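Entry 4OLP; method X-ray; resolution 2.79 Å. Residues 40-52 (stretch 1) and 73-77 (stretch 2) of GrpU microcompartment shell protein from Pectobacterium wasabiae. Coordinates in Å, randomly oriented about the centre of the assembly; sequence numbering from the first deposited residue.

Stretch 1 40-52: IMLPVPDLYFYAD
Stretch 2, residues 73-77: ITTLA

L76 is the apolar centre of the contact, with the largest area covered by the opposing stretch. Its side chain (chi1 t, chi2 p) lies on the sheet face shared with I40, L42 and T74, the face over which helix 44-52 packs. L47, with chi1 t and chi2 near 106°, points toward the strand and brings CD1 to 3.7 Å from L76 CB and 3.8 Å from T74 CG2 (chi1 t). One turn further on, A51 CB lies 4.1 Å from L76 CD1, while Y50 CB approaches L76 CD2 to 4.3 Å before its ring (chi1 m, chi2 -62°) leads away. The strand side completes the pocket: L42 CD1 (chi1 m, chi2 t) is 4.0 Å from L76 CD2, and I40 CG2 (chi1 t, chi2 t) is 4.2 Å from L76 CB.

The helix (phi -73 to -56, psi -54 to -30) runs 11° from the direction of strand 74-77, axes 9.0 Å apart at closest, leaving room for one layer of side chains. P43 (phi/psi -64/159) is its N-cap residue; P43 O accepts from L47 N at 2.9 Å.

Beneath this layer, extended strands 40-42 (phi -143 to -95, psi 123 to 148) and 74-77 (T74 -120/-168) pair antiparallel; their N-to-C directions differ by 134°, well short of 180°, and their axes approach to 4.6 Å. I40 and L76 form a hydrogen-bonded pair, I40 N to L76 O 3.1 Å and L76 N to I40 O 2.9 Å. L42 and T74 repeat it, L42 N to T74 O 2.8 Å and T74 N to L42 O 2.9 Å. Between them M41 and T75 form the non-hydrogen-bonded pair, CA atoms 4.4 Å apart, and M41 CA approaches T74 O at 3.2 Å in a CA-H...O contact. At the exposed edge, I73 CG2 (chi1 m, chi2 134°) reaches 4.4 Å from M41 CB. On the other face, methylene M41 CG (chi1 m, chi2 t, chi3 m) makes a van der Waals contact, 3.4 Å, with hydroxyl T75 OG1 (chi1 m), and the M41 side-chain end leads away.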

# COMPACT_ATOMS: atom_id res chain seq x y z
N ILE B 40 -5.52 -15.26 -12.70
CA ILE B 40 -4.51 -14.53 -13.43
C ILE B 40 -4.39 -13.11 -12.89
O ILE B 40 -5.39 -12.48 -12.54
CB ILE B 40 -4.80 -14.56 -14.94
CG1 ILE B 40 -3.76 -13.76 -15.71
CG2 ILE B 40 -6.21 -14.06 -15.23
CD1 ILE B 40 -3.53 -14.25 -17.13
N MET B 41 -3.15 -12.63 -12.78
CA MET B 41 -2.88 -11.29 -12.26
C MET B 41 -2.76 -10.30 -13.40
O MET B 41 -1.96 -10.49 -14.31
CB MET B 41 -1.66 -11.29 -11.37
CG MET B 41 -2.00 -11.81 -10.00
SD MET B 41 -0.74 -11.46 -8.76
CE MET B 41 0.72 -12.15 -9.55
N LEU B 42 -3.59 -9.26 -13.36
CA LEU B 42 -3.73 -8.34 -14.49
C LEU B 42 -3.73 -6.91 -14.03
O LEU B 42 -4.21 -6.63 -12.92
CB LEU B 42 -5.04 -8.59 -15.20
CG LEU B 42 -5.16 -9.87 -16.03
CD1 LEU B 42 -6.62 -10.15 -16.40
CD2 LEU B 42 -4.30 -9.77 -17.28
N PRO B 43 -3.19 -5.99 -14.87
CA PRO B 43 -3.41 -4.56 -14.62
C PRO B 43 -4.89 -4.25 -14.74
O PRO B 43 -5.64 -5.02 -15.38
CB PRO B 43 -2.61 -3.85 -15.73
CG PRO B 43 -1.76 -4.90 -16.37
CD PRO B 43 -2.43 -6.21 -16.12
N VAL B 44 -5.35 -3.16 -14.15
CA VAL B 44 -6.80 -3.02 -14.01
C VAL B 44 -7.51 -2.80 -15.36
O VAL B 44 -8.61 -3.32 -15.52
CB VAL B 44 -7.27 -2.03 -12.89
CG1 VAL B 44 -6.14 -1.70 -11.92
CG2 VAL B 44 -7.94 -0.78 -13.45
N PRO B 45 -6.91 -2.09 -16.31
CA PRO B 45 -7.64 -1.98 -17.59
C PRO B 45 -7.91 -3.34 -18.23
O PRO B 45 -9.04 -3.63 -18.63
CB PRO B 45 -6.71 -1.13 -18.46
CG PRO B 45 -6.02 -0.26 -17.48
CD PRO B 45 -5.78 -1.14 -16.27
N ASP B 46 -6.88 -4.19 -18.26
CA ASP B 46 -7.01 -5.55 -18.77
C ASP B 46 -8.05 -6.34 -17.97
O ASP B 46 -8.83 -7.09 -18.54
CB ASP B 46 -5.67 -6.29 -18.69
CG ASP B 46 -4.70 -5.91 -19.83
OD1 ASP B 46 -4.92 -4.90 -20.53
OD2 ASP B 46 -3.69 -6.63 -19.98
N LEU B 47 -8.04 -6.14 -16.65
CA LEU B 47 -8.91 -6.89 -15.76
C LEU B 47 -10.38 -6.74 -16.17
O LEU B 47 -11.08 -7.72 -16.41
CB LEU B 47 -8.75 -6.42 -14.33
CG LEU B 47 -9.57 -7.26 -13.33
CD1 LEU B 47 -8.63 -8.16 -12.56
CD2 LEU B 47 -10.37 -6.41 -12.37
N TYR B 48 -10.82 -5.50 -16.28
CA TYR B 48 -12.20 -5.23 -16.64
C TYR B 48 -12.48 -5.54 -18.09
O TYR B 48 -13.60 -5.94 -18.43
CB TYR B 48 -12.55 -3.79 -16.35
CG TYR B 48 -12.50 -3.53 -14.89
CD1 TYR B 48 -13.34 -4.21 -14.03
CD2 TYR B 48 -11.62 -2.61 -14.35
CE1 TYR B 48 -13.31 -3.99 -12.67
CE2 TYR B 48 -11.57 -2.38 -12.99
CZ TYR B 48 -12.43 -3.07 -12.16
OH TYR B 48 -12.43 -2.85 -10.81
N PHE B 49 -11.48 -5.39 -18.95
CA PHE B 49 -11.64 -5.76 -20.36
C PHE B 49 -11.93 -7.25 -20.46
O PHE B 49 -12.92 -7.67 -21.05
CB PHE B 49 -10.42 -5.39 -21.20
CG PHE B 49 -10.57 -5.78 -22.64
CD1 PHE B 49 -11.38 -5.03 -23.50
CD2 PHE B 49 -9.95 -6.92 -23.13
CE1 PHE B 49 -11.54 -5.41 -24.83
CE2 PHE B 49 -10.11 -7.29 -24.46
CZ PHE B 49 -10.91 -6.54 -25.30
N TYR B 50 -11.07 -8.05 -19.84
CA TYR B 50 -11.23 -9.48 -19.92
C TYR B 50 -12.40 -10.01 -19.09
O TYR B 50 -13.00 -11.00 -19.48
CB TYR B 50 -9.91 -10.19 -19.59
CG TYR B 50 -8.90 -10.07 -20.72
CD1 TYR B 50 -9.17 -10.62 -21.97
CD2 TYR B 50 -7.70 -9.39 -20.54
CE1 TYR B 50 -8.25 -10.49 -23.00
CE2 TYR B 50 -6.78 -9.26 -21.56
CZ TYR B 50 -7.06 -9.81 -22.80
OH TYR B 50 -6.13 -9.68 -23.81
N ALA B 51 -12.75 -9.34 -17.98
CA ALA B 51 -13.94 -9.73 -17.20
C ALA B 51 -15.20 -9.58 -18.03
O ALA B 51 -16.05 -10.47 -18.10
CB ALA B 51 -14.08 -8.87 -15.96
N ASP B 52 -15.28 -8.45 -18.70
CA ASP B 52 -16.42 -8.11 -19.49
C ASP B 52 -16.61 -9.19 -20.58
O ASP B 52 -17.74 -9.65 -20.81
CB ASP B 52 -16.20 -6.74 -20.11
CG ASP B 52 -17.26 -6.38 -21.11
OD1 ASP B 52 -18.37 -6.01 -20.67
OD2 ASP B 52 -16.98 -6.46 -22.33
N ILE B 73 -1.96 -3.75 -10.13
CA ILE B 73 -2.06 -5.09 -10.71
C ILE B 73 -2.80 -5.99 -9.70
O ILE B 73 -2.28 -6.26 -8.63
CB ILE B 73 -0.64 -5.64 -11.03
CG1 ILE B 73 0.14 -4.67 -11.93
CG2 ILE B 73 -0.74 -7.02 -11.68
CD1 ILE B 73 1.57 -4.41 -11.49
N THR B 74 -4.01 -6.44 -10.03
CA THR B 74 -4.85 -7.27 -9.10
C THR B 74 -5.16 -8.63 -9.72
O THR B 74 -4.53 -8.97 -10.74
CB THR B 74 -6.13 -6.50 -8.63
OG1 THR B 74 -6.89 -7.31 -7.71
CG2 THR B 74 -7.01 -6.10 -9.80
N THR B 75 -6.09 -9.41 -9.14
CA THR B 75 -6.37 -10.78 -9.61
C THR B 75 -7.79 -11.00 -10.12
O THR B 75 -8.76 -10.59 -9.48
CB THR B 75 -6.10 -11.81 -8.51
OG1 THR B 75 -4.79 -11.59 -8.02
CG2 THR B 75 -6.18 -13.24 -9.05
N LEU B 76 -7.89 -11.63 -11.28
CA LEU B 76 -9.15 -12.01 -11.87
C LEU B 76 -9.28 -13.51 -11.69
O LEU B 76 -8.30 -14.25 -11.83
CB LEU B 76 -9.17 -11.69 -13.37
CG LEU B 76 -10.43 -12.05 -14.17
CD1 LEU B 76 -11.66 -11.26 -13.76
CD2 LEU B 76 -10.13 -11.83 -15.64
N ALA B 77 -10.49 -13.94 -11.35
CA ALA B 77 -10.79 -15.34 -11.19
C ALA B 77 -11.84 -15.66 -12.22
O ALA B 77 -12.77 -14.90 -12.37
CB ALA B 77 -11.30 -15.63 -9.79